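PDB 3F67: putative dienelactone hydrolase from Klebsiella pneumoniae subsp. pneumoniae MGH 78578, which probably acts as an alpha/beta-fold hydrolase of the dienelactone hydrolase family, cleaving carboxylic ester bonds. Local coordinates for residues T9-M18 / Q95-W106. Sequence-based numbering, arbitrary orientation. Where two conformers were deposited one is given.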
loop_
_atom_site.group_PDB
_atom_site.type_symbol
_atom_site.label_atom_id
_atom_site.label_comp_id
_atom_site.label_asym_id
_atom_site.label_seq_id
_atom_site.Cartn_x
_atom_site.Cartn_y
_atom_site.Cartn_z
ATOM N N THR A 9 5.493 17.525 -1.662
ATOM C CA THR A 9 4.893 18.168 -2.801
ATOM C C THR A 9 3.374 18.097 -2.635
ATOM O O THR A 9 2.880 17.540 -1.648
ATOM C CB THR A 9 5.439 17.561 -4.155
ATOM O OG1 THR A 9 5.097 18.432 -5.240
ATOM C CG2 THR A 9 4.862 16.162 -4.374
ATOM N N SER A 10 2.661 18.764 -3.533
ATOM C CA SER A 10 1.237 18.591 -3.650
ATOM C C SER A 10 1.083 17.746 -4.883
ATOM O O SER A 10 1.891 17.851 -5.820
ATOM C CB SER A 10 0.540 19.930 -3.877
ATOM O OG SER A 10 0.594 20.739 -2.723
ATOM N N ILE A 11 0.052 16.914 -4.885
ATOM C CA ILE A 11 -0.323 16.202 -6.084
ATOM C C ILE A 11 -1.703 16.690 -6.478
ATOM O O ILE A 11 -2.653 16.584 -5.692
ATOM C CB ILE A 11 -0.256 14.702 -5.840
ATOM C CG1 ILE A 11 1.259 14.351 -5.736
ATOM C CG2 ILE A 11 -0.949 13.935 -7.035
ATOM C CD1 ILE A 11 1.573 12.962 -5.558
ATOM N N PRO A 12 -1.833 17.217 -7.709
ATOM C CA PRO A 12 -3.142 17.715 -8.141
ATOM C C PRO A 12 -4.109 16.525 -8.242
ATOM O O PRO A 12 -3.771 15.505 -8.832
ATOM C CB PRO A 12 -2.856 18.346 -9.526
ATOM C CG PRO A 12 -1.356 18.575 -9.573
ATOM C CD PRO A 12 -0.746 17.476 -8.689
ATOM N N SER A 13 -5.285 16.610 -7.630
ATOM C CA SER A 13 -6.092 15.390 -7.528
ATOM C C SER A 13 -7.570 15.670 -7.392
ATOM O O SER A 13 -8.024 16.205 -6.367
ATOM C CB SER A 13 -5.608 14.475 -6.376
ATOM O OG SER A 13 -6.210 13.168 -6.459
ATOM N N GLN A 14 -8.316 15.268 -8.429
ATOM C CA GLN A 14 -9.768 15.498 -8.497
ATOM C C GLN A 14 -10.134 16.970 -8.145
ATOM O O GLN A 14 -11.166 17.232 -7.510
ATOM C CB GLN A 14 -10.506 14.474 -7.595
ATOM C CG GLN A 14 -10.039 13.005 -7.792
ATOM C CD GLN A 14 -10.787 11.993 -6.929
ATOM O OE1 GLN A 14 -10.269 11.464 -5.905
ATOM N NE2 GLN A 14 -12.002 11.681 -7.354
ATOM N N GLY A 15 -9.290 17.920 -8.566
ATOM C CA GLY A 15 -9.485 19.356 -8.302
ATOM C C GLY A 15 -8.896 19.984 -7.026
ATOM O O GLY A 15 -9.073 21.187 -6.773
ATOM N N GLU A 16 -8.194 19.170 -6.238
ATOM C CA GLU A 16 -7.648 19.598 -4.952
ATOM C C GLU A 16 -6.208 19.156 -4.820
ATOM O O GLU A 16 -5.789 18.227 -5.509
ATOM C CB GLU A 16 -8.474 19.011 -3.819
ATOM C CG GLU A 16 -9.826 19.654 -3.672
ATOM C CD GLU A 16 -10.747 18.800 -2.860
ATOM O OE1 GLU A 16 -11.174 17.751 -3.382
ATOM O OE2 GLU A 16 -11.028 19.170 -1.704
ATOM N N ASN A 17 -5.453 19.810 -3.939
ATOM C CA ASN A 17 -4.032 19.545 -3.819
ATOM C C ASN A 17 -3.767 18.622 -2.646
ATOM O O ASN A 17 -3.889 19.004 -1.479
ATOM C CB ASN A 17 -3.269 20.854 -3.642
ATOM C CG ASN A 17 -3.435 21.760 -4.831
ATOM O OD1 ASN A 17 -3.054 21.392 -5.946
ATOM N ND2 ASN A 17 -4.031 22.943 -4.609
HETATM N N MSE A 18 -3.375 17.402 -2.966
HETATM C CA MSE A 18 -3.132 16.375 -1.954
HETATM C C MSE A 18 -1.659 16.363 -1.556
HETATM O O MSE A 18 -0.783 16.207 -2.423
HETATM C CB MSE A 18 -3.475 15.005 -2.544
HETATM C CG MSE A 18 -3.199 13.850 -1.530
HETATM SE SE MSE A 18 -4.046 12.226 -2.233
HETATM C CE MSE A 18 -3.087 12.155 -3.928
ATOM N N GLN A 95 -12.783 7.117 -3.882
ATOM C CA GLN A 95 -11.958 8.308 -3.775
ATOM C C GLN A 95 -10.486 7.948 -3.696
ATOM O O GLN A 95 -9.641 8.591 -4.358
ATOM C CB GLN A 95 -12.373 9.125 -2.526
ATOM C CG GLN A 95 -11.554 10.382 -2.319
ATOM C CD GLN A 95 -11.788 10.971 -0.940
ATOM O OE1 GLN A 95 -12.692 11.772 -0.758
ATOM N NE2 GLN A 95 -11.019 10.530 0.044
ATOM N N VAL A 96 -10.166 6.947 -2.874
ATOM C CA VAL A 96 -8.779 6.527 -2.646
ATOM C C VAL A 96 -8.194 6.033 -3.973
ATOM O O VAL A 96 -7.093 6.432 -4.367
ATOM C CB VAL A 96 -8.669 5.408 -1.574
ATOM C CG1 VAL A 96 -7.206 4.876 -1.512
ATOM C CG2 VAL A 96 -9.070 5.916 -0.170
ATOM N N LEU A 97 -8.933 5.186 -4.680
ATOM C CA LEU A 97 -8.367 4.598 -5.911
ATOM C C LEU A 97 -8.148 5.707 -6.964
ATOM O O LEU A 97 -7.138 5.703 -7.680
ATOM C CB LEU A 97 -9.289 3.494 -6.451
ATOM C CG LEU A 97 -9.514 2.345 -5.407
ATOM C CD1 LEU A 97 -10.414 1.310 -6.060
ATOM C CD2 LEU A 97 -8.214 1.684 -4.950
ATOM N N ALA A 98 -9.065 6.668 -7.031
ATOM C CA ALA A 98 -8.914 7.777 -7.969
ATOM C C ALA A 98 -7.709 8.660 -7.572
ATOM O O ALA A 98 -6.957 9.142 -8.438
ATOM C CB ALA A 98 -10.220 8.631 -8.032
ATOM N N ASP A 99 -7.505 8.853 -6.276
ATOM C CA ASP A 99 -6.331 9.616 -5.825
ATOM C C ASP A 99 -5.039 8.868 -6.191
ATOM O O ASP A 99 -4.033 9.515 -6.519
ATOM C CB ASP A 99 -6.375 9.854 -4.293
ATOM C CG ASP A 99 -7.371 10.945 -3.906
ATOM O OD1 ASP A 99 -7.722 11.799 -4.773
ATOM O OD2 ASP A 99 -7.821 10.946 -2.746
ATOM N N LEU A 100 -5.018 7.539 -6.050
ATOM C CA LEU A 100 -3.808 6.815 -6.427
ATOM C C LEU A 100 -3.536 6.977 -7.927
ATOM O O LEU A 100 -2.352 7.089 -8.334
ATOM C CB LEU A 100 -3.899 5.351 -6.069
ATOM C CG LEU A 100 -4.035 5.119 -4.564
ATOM C CD1 LEU A 100 -4.271 3.635 -4.252
ATOM C CD2 LEU A 100 -2.778 5.651 -3.785
ATOM N N ASP A 101 -4.598 6.959 -8.737
ATOM C CA ASP A 101 -4.422 7.247 -10.193
ATOM C C ASP A 101 -3.771 8.621 -10.388
ATOM O O ASP A 101 -2.929 8.784 -11.292
ATOM C CB ASP A 101 -5.748 7.278 -10.952
ATOM C CG ASP A 101 -6.429 5.908 -11.039
ATOM O OD1 ASP A 101 -5.758 4.835 -10.934
ATOM O OD2 ASP A 101 -7.667 5.933 -11.229
ATOM N N HIS A 102 -4.171 9.611 -9.572
ATOM C CA HIS A 102 -3.563 10.947 -9.744
ATOM C C HIS A 102 -2.096 10.984 -9.328
ATOM O O HIS A 102 -1.288 11.757 -9.873
ATOM C CB HIS A 102 -4.391 12.035 -9.035
ATOM C CG HIS A 102 -5.629 12.389 -9.795
ATOM N ND1 HIS A 102 -6.761 11.610 -9.767
ATOM C CD2 HIS A 102 -5.895 13.407 -10.653
ATOM C CE1 HIS A 102 -7.688 12.141 -10.548
ATOM N NE2 HIS A 102 -7.193 13.240 -11.090
ATOM N N VAL A 103 -1.752 10.163 -8.338
ATOM C CA VAL A 103 -0.348 10.068 -7.943
ATOM C C VAL A 103 0.453 9.485 -9.152
ATOM O O VAL A 103 1.535 9.985 -9.490
ATOM C CB VAL A 103 -0.189 9.110 -6.728
ATOM C CG1 VAL A 103 1.348 8.819 -6.520
ATOM C CG2 VAL A 103 -0.810 9.745 -5.481
ATOM N N ALA A 104 -0.080 8.439 -9.789
ATOM C CA ALA A 104 0.601 7.785 -10.915
ATOM C C ALA A 104 0.764 8.818 -12.049
ATOM O O ALA A 104 1.826 8.883 -12.714
ATOM C CB ALA A 104 -0.218 6.546 -11.396
ATOM N N SER A 105 -0.271 9.626 -12.268
ATOM C CA SER A 105 -0.242 10.648 -13.335
ATOM C C SER A 105 0.834 11.688 -13.064
ATOM O O SER A 105 1.604 12.073 -13.960
ATOM C CB SER A 105 -1.611 11.315 -13.491
ATOM O OG SER A 105 -2.524 10.409 -14.086
ATOM N N TRP A 106 0.896 12.136 -11.816
ATOM C CA TRP A 106 1.895 13.150 -11.409
ATOM C C TRP A 106 3.281 12.523 -11.554
ATOM O O TRP A 106 4.186 13.156 -12.053
ATOM C CB TRP A 106 1.646 13.599 -9.963
ATOM C CG TRP A 106 2.724 14.533 -9.382
ATOM C CD1 TRP A 106 2.733 15.908 -9.410
ATOM C CD2 TRP A 106 3.915 14.141 -8.692
ATOM N NE1 TRP A 106 3.875 16.397 -8.777
ATOM C CE2 TRP A 106 4.606 15.330 -8.329
ATOM C CE3 TRP A 106 4.469 12.890 -8.336
ATOM C CZ2 TRP A 106 5.810 15.313 -7.638
ATOM C CZ3 TRP A 106 5.696 12.879 -7.661
ATOM C CH2 TRP A 106 6.335 14.097 -7.305
HETATM O O HOH W 1 -1.959 14.363 -10.609
#
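I11 lies over one face of the W106 indole, its CG1 4.0 Å from the centroid of the five-membered ring and 16° off the normal, a CH-pi contact. Swung back from its own backbone N, the indole of W106 leans along the strand, where T9 CG2 comes within 3.5 Å of W106 CZ2 and P12 CD packs near CD1. The rest of I11 is used too: the CG2 branch rests on W106 CB, while CD1, at the end of the CG1 branch, meets V103 CG2. V103 CG2 also receives M18 CE at 3.7 Å, the selenomethionine chain bending at chi3 to bring it there.

Nearer the hairpin end, the H102 ring lies under the backbone, with S13 CA and Q14 N over one face. The imidazole is held by its own helix: H102 ND1 donates to A98 O (2.8 Å, 173°), with that oxygen almost in the plane of the imidazole. One water bridges P12 O and H102 O. S13 OG gives the direct hydrogen bond to D99 OD1 (2.6 Å), arriving on the anti side and 34° out of the carboxylate plane; R70 pairs with the same oxygen and also with E16, tying the type I' turn S13-E16 to the helix.

The contact thus lays the N-terminal beta-hairpin, at the edge of the alpha/beta-hydrolase sheet, across helix 93-108. I63 and P65 of strand 61-65 touch V103, and helix 124-133 packs against V96 and L100.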